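Local coordinates for Two-component system response regulator/GGDEF domain protein (Aeromonas salmonicida, PDB 3LUF), which probably makes cyclic di-GMP from GTP through a GGDEF domain absent from this construct, which holds its two receiver domains, at the interface of chains A and B. Sequence-based numbering; all coordinates share one arbitrary frame. Chains: chain A/B, Two-component system response regulator/GGDEF domain protein.

The interface of chains A and B. Residues chain A 99, 233-234; chain B 215, 218-219.
B:Ala215, B:Leu218 and B:Lys219 lie on helix 213-219 and face two elements of chain A: the first turn of helix 232-247, with A:Glu233, and the start of strand 99-102, with A:Asp99. The strand belongs to the first receiver domain. The two helices belong to the second receiver domains of their own chains. A salt bridge joins B:Lys219 and A:Asp99 tip to tip. B:Lys219 NZ lies 2.9 Å from A:Asp99 OD1. B:Lys219 NZ is shared by both carboxylate oxygens, being also 2.9 Å from A:Asp99 OD2. It sits out of the carboxylate plane. Both hydrogen bonds are weak in geometry. A:Asp99 has CG anti to its backbone N (chi1 -155°), which points the carboxylate at the lysine. The lysine chain bends at chi2 (-72°) and again near its end, and this carries NZ to the A:Asp99 carboxylate. A:Glu233 uses its carbon chain instead. The chain bends at chi2 (80°) and lies over the methyl of B:Ala215. A:Glu233 CG is 3.4 Å from B:Ala215 CB. The glutamate carboxylate does not pair with the lysine; A:Glu233 OE2 is 5.3 Å from B:Lys219 NZ. The opposite charges may still attract weakly. The patch is small, at 104 Å² of summed hidden surface, and has a twin across the two-fold axis. The structure alone does not show whether this dimer forms in the cell. At the far end of the patch, the B:Leu218 methyl CD1 rests 3.4 Å from the backbone oxygen O of A:Glu233.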
loop_
_atom_site.group_PDB
_atom_site.type_symbol
_atom_site.label_atom_id
_atom_site.label_comp_id
_atom_site.label_asym_id
_atom_site.label_seq_id
_atom_site.Cartn_x
_atom_site.Cartn_y
_atom_site.Cartn_z
ATOM N N ASP A 99 -19.635 5.994 0.307
ATOM C CA ASP A 99 -18.735 6.128 -0.820
ATOM C C ASP A 99 -19.558 6.189 -2.091
ATOM O O ASP A 99 -20.781 5.947 -2.065
ATOM C CB ASP A 99 -17.759 4.927 -0.863
ATOM C CG ASP A 99 -16.453 5.242 -1.573
ATOM O OD1 ASP A 99 -16.224 6.386 -2.054
ATOM O OD2 ASP A 99 -15.625 4.316 -1.654
ATOM N N GLU A 233 -10.447 8.088 0.475
ATOM C CA GLU A 233 -10.150 7.112 -0.586
ATOM C C GLU A 233 -8.755 6.495 -0.394
ATOM O O GLU A 233 -8.528 5.306 -0.668
ATOM C CB GLU A 233 -10.252 7.756 -1.974
ATOM C CG GLU A 233 -11.699 8.206 -2.398
ATOM C CD GLU A 233 -12.147 9.541 -1.806
ATOM O OE1 GLU A 233 -11.392 10.174 -1.018
ATOM O OE2 GLU A 233 -13.294 9.960 -2.130
ATOM N N GLU A 234 -7.838 7.331 0.081
ATOM C CA GLU A 234 -6.441 6.959 0.294
ATOM C C GLU A 234 -6.370 6.063 1.538
ATOM O O GLU A 234 -5.756 4.989 1.522
ATOM C CB GLU A 234 -5.615 8.223 0.517
ATOM C CG GLU A 234 -5.472 9.130 -0.752
ATOM C CD GLU A 234 -4.627 10.371 -0.487
ATOM O OE1 GLU A 234 -4.428 10.739 0.686
ATOM O OE2 GLU A 234 -4.156 10.991 -1.462
ATOM N N ALA B 215 -7.871 9.899 -5.440
ATOM C CA ALA B 215 -9.204 9.286 -5.459
ATOM C C ALA B 215 -9.671 8.996 -6.890
ATOM O O ALA B 215 -10.263 7.960 -7.151
ATOM C CB ALA B 215 -10.232 10.185 -4.738
ATOM N N LEU B 218 -7.877 5.943 -8.124
ATOM C CA LEU B 218 -8.427 4.749 -7.482
ATOM C C LEU B 218 -9.796 4.330 -8.050
ATOM O O LEU B 218 -10.030 3.127 -8.341
ATOM C CB LEU B 218 -8.451 4.940 -5.950
ATOM C CG LEU B 218 -7.057 4.961 -5.306
ATOM C CD1 LEU B 218 -7.169 5.429 -3.814
ATOM C CD2 LEU B 218 -6.426 3.568 -5.390
ATOM N N LYS B 219 -10.686 5.312 -8.224
ATOM C CA LYS B 219 -12.016 5.056 -8.770
ATOM C C LYS B 219 -11.962 4.575 -10.211
ATOM O O LYS B 219 -12.862 3.847 -10.664
ATOM C CB LYS B 219 -12.911 6.311 -8.678
ATOM C CG LYS B 219 -13.203 6.767 -7.253
ATOM C CD LYS B 219 -14.166 5.857 -6.527
ATOM C CE LYS B 219 -14.417 6.407 -5.132
ATOM N NZ LYS B 219 -14.646 5.307 -4.189
#